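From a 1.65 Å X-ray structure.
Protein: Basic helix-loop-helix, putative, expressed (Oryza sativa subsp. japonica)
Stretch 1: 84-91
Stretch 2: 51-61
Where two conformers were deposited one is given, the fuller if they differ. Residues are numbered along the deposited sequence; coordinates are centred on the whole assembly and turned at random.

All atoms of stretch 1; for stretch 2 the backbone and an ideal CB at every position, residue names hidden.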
# COMPACT_ATOMS: atom_id res chain seq x y z
N SER A 84 -15.90 -1.60 -5.06
CA SER A 84 -14.62 -1.08 -5.60
C SER A 84 -14.33 -1.54 -7.01
O SER A 84 -14.17 -2.71 -7.29
CB SER A 84 -13.46 -1.55 -4.74
OG SER A 84 -12.29 -1.16 -5.34
N ARG A 85 -14.17 -0.56 -7.90
CA ARG A 85 -13.83 -0.83 -9.22
C ARG A 85 -12.40 -1.34 -9.36
O ARG A 85 -12.12 -2.24 -10.15
CB ARG A 85 -14.03 0.44 -10.08
CG ARG A 85 -13.73 0.17 -11.52
CD ARG A 85 -14.62 0.96 -12.50
NE ARG A 85 -14.37 0.46 -13.86
CZ ARG A 85 -13.48 0.99 -14.71
NH1 ARG A 85 -12.80 2.09 -14.39
NH2 ARG A 85 -13.30 0.43 -15.90
N ILE A 86 -11.48 -0.80 -8.57
CA ILE A 86 -10.11 -1.28 -8.66
C ILE A 86 -10.00 -2.74 -8.18
O ILE A 86 -9.32 -3.56 -8.81
CB ILE A 86 -9.09 -0.35 -7.91
CG1 ILE A 86 -7.68 -0.72 -8.28
CG2 ILE A 86 -9.29 -0.41 -6.39
CD1 ILE A 86 -7.30 -0.42 -9.71
N LEU A 87 -10.75 -3.12 -7.16
CA LEU A 87 -10.71 -4.55 -6.76
C LEU A 87 -11.28 -5.46 -7.86
O LEU A 87 -10.72 -6.52 -8.15
CB LEU A 87 -11.42 -4.80 -5.42
CG LEU A 87 -10.88 -4.11 -4.19
CD1 LEU A 87 -11.60 -4.63 -2.95
CD2 LEU A 87 -9.39 -4.30 -4.06
N SER A 88 -12.35 -5.03 -8.50
CA SER A 88 -12.98 -5.83 -9.55
C SER A 88 -12.05 -6.04 -10.77
O SER A 88 -11.90 -7.16 -11.27
CB SER A 88 -14.30 -5.16 -10.01
OG SER A 88 -14.94 -5.95 -10.98
N LEU A 89 -11.34 -4.96 -11.16
CA LEU A 89 -10.40 -5.02 -12.24
C LEU A 89 -9.23 -5.87 -11.91
O LEU A 89 -8.76 -6.68 -12.72
CB LEU A 89 -9.93 -3.62 -12.63
CG LEU A 89 -10.97 -2.70 -13.33
CD1 LEU A 89 -10.54 -1.26 -13.32
CD2 LEU A 89 -11.21 -3.17 -14.72
N VAL A 90 -8.69 -5.70 -10.70
CA VAL A 90 -7.55 -6.49 -10.33
C VAL A 90 -7.90 -7.95 -10.25
O VAL A 90 -7.12 -8.81 -10.70
CB VAL A 90 -6.92 -5.95 -9.04
CG1 VAL A 90 -5.95 -6.93 -8.45
CG2 VAL A 90 -6.23 -4.63 -9.32
N LYS A 91 -9.05 -8.28 -9.71
CA LYS A 91 -9.48 -9.73 -9.65
C LYS A 91 -9.49 -10.34 -11.07
O LYS A 91 -9.02 -11.44 -11.26
CB LYS A 91 -10.86 -9.86 -9.01
CG LYS A 91 -10.83 -9.72 -7.54
CD LYS A 91 -12.13 -10.25 -6.95
CE LYS A 91 -12.91 -9.18 -6.35
NZ LYS A 91 -14.23 -9.71 -5.84
N UNK A 51 -5.68 6.70 -13.69
CA UNK A 51 -6.60 5.80 -14.41
C UNK A 51 -6.67 4.37 -13.85
O UNK A 51 -5.63 3.70 -13.71
CB UNK A 51 -6.18 5.73 -15.88
N UNK A 52 -7.88 3.89 -13.58
CA UNK A 52 -8.02 2.55 -12.91
C UNK A 52 -7.65 1.40 -13.77
O UNK A 52 -7.13 0.38 -13.30
CB UNK A 52 -9.46 2.33 -12.43
N UNK A 53 -7.97 1.47 -15.07
CA UNK A 53 -7.60 0.41 -15.95
C UNK A 53 -6.09 0.24 -16.01
O UNK A 53 -5.57 -0.87 -15.96
CB UNK A 53 -8.17 0.67 -17.35
N UNK A 54 -5.38 1.36 -16.22
CA UNK A 54 -3.93 1.30 -16.26
C UNK A 54 -3.34 0.84 -14.89
O UNK A 54 -2.44 0.02 -14.86
CB UNK A 54 -3.37 2.67 -16.65
N UNK A 55 -3.87 1.40 -13.82
CA UNK A 55 -3.39 1.02 -12.45
C UNK A 55 -3.55 -0.48 -12.21
O UNK A 55 -2.64 -1.12 -11.66
CB UNK A 55 -4.16 1.79 -11.37
N UNK A 56 -4.71 -1.03 -12.60
CA UNK A 56 -4.93 -2.43 -12.31
C UNK A 56 -3.94 -3.33 -13.10
O UNK A 56 -3.50 -4.35 -12.59
CB UNK A 56 -6.38 -2.80 -12.64
N UNK A 57 -3.58 -2.96 -14.34
CA UNK A 57 -2.60 -3.67 -15.07
C UNK A 57 -1.26 -3.62 -14.32
O UNK A 57 -0.50 -4.62 -14.28
CB UNK A 57 -2.48 -3.10 -16.48
N UNK A 58 -0.91 -2.44 -13.84
CA UNK A 58 0.37 -2.23 -13.17
C UNK A 58 0.46 -3.02 -11.84
O UNK A 58 1.48 -3.67 -11.57
CB UNK A 58 0.58 -0.74 -12.91
N UNK A 59 -0.63 -3.01 -11.08
CA UNK A 59 -0.68 -3.78 -9.81
C UNK A 59 -0.38 -5.25 -10.09
O UNK A 59 0.47 -5.89 -9.44
CB UNK A 59 -2.05 -3.64 -9.13
N UNK A 60 -1.10 -5.83 -11.03
CA UNK A 60 -0.98 -7.24 -11.30
C UNK A 60 0.39 -7.61 -11.86
O UNK A 60 0.99 -8.62 -11.48
CB UNK A 60 -2.08 -7.67 -12.27
N UNK A 61 0.95 -6.77 -12.70
CA UNK A 61 2.32 -7.00 -13.16
C UNK A 61 3.35 -6.89 -12.07
O UNK A 61 4.27 -7.69 -12.00
CB UNK A 61 2.67 -6.01 -14.27

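Two helices cross at 51° between their N-to-C directions, their axes 8.9 Å apart at closest approach. Position 51 lies just ahead of its helix, with phi/psi of -50/128 and nothing of stretch 1 near its ideal CB. Free backbone NH groups follow, which favours a short acceptor: Asp, Asn, Ser or Thr. It is Asp-51, whose OD1 caps the helix by accepting from the backbone N of 54 at 2.8 Å.

At 52 the CA-to-CB bond points toward stretch 1, and the ideal CB lies 3.9 Å from both Leu-89 CD1 and Arg-85 NH1, and 4.4 Å from Ile-86 CD1. A medium apolar side chain such as Leu, Met or Ile could cover these neighbours. Leu-52 does so, laying CD1 3.6 Å from Arg-85 CG, against the aliphatic part of the arginine.

Position 53 points sideways, but the guanidinium of Arg-85 is within reach, the ideal CB being 5.3 Å from NH2. An acid, Asp or Glu, suits it. Asp-53 forms a salt bridge, OD1 to Arg-85 NH2 at 3.5 Å.

Position 54 is out of reach, and many polar residues would fit; Arg-54 makes no contact here. At 55 the bond points sideways with Ile-86 CD1 4.2 Å from the ideal CB, so a small residue is a natural choice. Ala-55 CB lies 4.3 Å from Ile-86 CD1.

Position 56 is the tightest: its CA is 5.2 Å from that of Val-90, and the ideal CB already lies 3.6 Å from Leu-89 CB, 3.8 Å from Val-90 CG2 and 3.9 Å from Ile-86 CD1. Gly, Ala or Ser belongs there. Ser-56 takes the p rotamer, bringing OG 3.5 Å from Leu-89 CB, while its own CB packs 3.7 Å from Val-90 CG2.

At 57 the bond points away from stretch 1 and 58 is out of its reach; neither ideal CB has any of its atoms within 5.5 Å, so polar or apolar residues would do. They are Asp-57 and Ile-58. At 59 the CA-to-CB bond points toward stretch 1 again, its ideal CB 4.3 Å from Val-90 CG2, and invites Ile, Leu, Val or Met. Ile-59 sets CD1 3.9 Å from Val-90 CG2 and 4.2 Å from Ile-86 CG1, completing with 52, 55 and 56 the hole that receives Ile-86.

At 60 the bond also points toward stretch 1, but with more room: Val-90 O is 5.4 Å from the ideal CB. Several apolar residues could fill it. Val-60 reaches Val-90 CG1 with CG2 at 4.0 Å. Position 61 is out of reach and open to choice; it is Asp-61.

Stretch 2 51-61: DLDRASDIIVD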
# COMPACT_ATOMS: atom_id res chain seq x y z
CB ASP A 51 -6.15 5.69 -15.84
CG ASP A 51 -7.08 4.92 -16.68
OD1 ASP A 51 -6.83 3.72 -16.89
OD2 ASP A 51 -8.01 5.55 -17.29
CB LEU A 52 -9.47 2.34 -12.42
CG LEU A 52 -10.10 3.35 -11.52
CD1 LEU A 52 -11.40 2.79 -10.96
CD2 LEU A 52 -9.18 3.72 -10.42
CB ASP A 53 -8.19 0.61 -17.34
CG ASP A 53 -9.70 0.56 -17.33
OD1 ASP A 53 -10.24 -0.56 -17.28
OD2 ASP A 53 -10.35 1.65 -17.36
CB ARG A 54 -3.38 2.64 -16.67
CG ARG A 54 -1.86 2.72 -16.74
CD ARG A 54 -1.21 1.76 -17.69
NE ARG A 54 -1.68 1.86 -19.01
CZ ARG A 54 -1.14 2.65 -19.96
NH1 ARG A 54 -0.09 3.45 -19.68
NH2 ARG A 54 -1.65 2.66 -21.20
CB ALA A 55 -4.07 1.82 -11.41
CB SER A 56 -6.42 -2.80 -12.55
OG SER A 56 -6.80 -2.56 -13.91
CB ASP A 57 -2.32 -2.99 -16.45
CG ASP A 57 -3.45 -3.16 -17.48
OD1 ASP A 57 -4.29 -4.03 -17.35
OD2 ASP A 57 -3.39 -2.42 -18.51
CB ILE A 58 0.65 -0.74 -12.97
CG1 ILE A 58 0.93 -0.13 -14.34
CG2 ILE A 58 1.83 -0.48 -12.02
CD1 ILE A 58 0.97 1.36 -14.33
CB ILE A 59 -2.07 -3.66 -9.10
CG1 ILE A 59 -2.27 -2.26 -8.50
CG2 ILE A 59 -2.17 -4.67 -7.95
CD1 ILE A 59 -3.69 -1.90 -8.18
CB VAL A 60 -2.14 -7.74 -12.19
CG1 VAL A 60 -1.87 -9.09 -12.72
CG2 VAL A 60 -3.47 -7.70 -11.43
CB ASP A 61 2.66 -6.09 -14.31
CG ASP A 61 1.95 -6.52 -15.64
OD1 ASP A 61 1.45 -7.69 -15.75
OD2 ASP A 61 1.84 -5.69 -16.53
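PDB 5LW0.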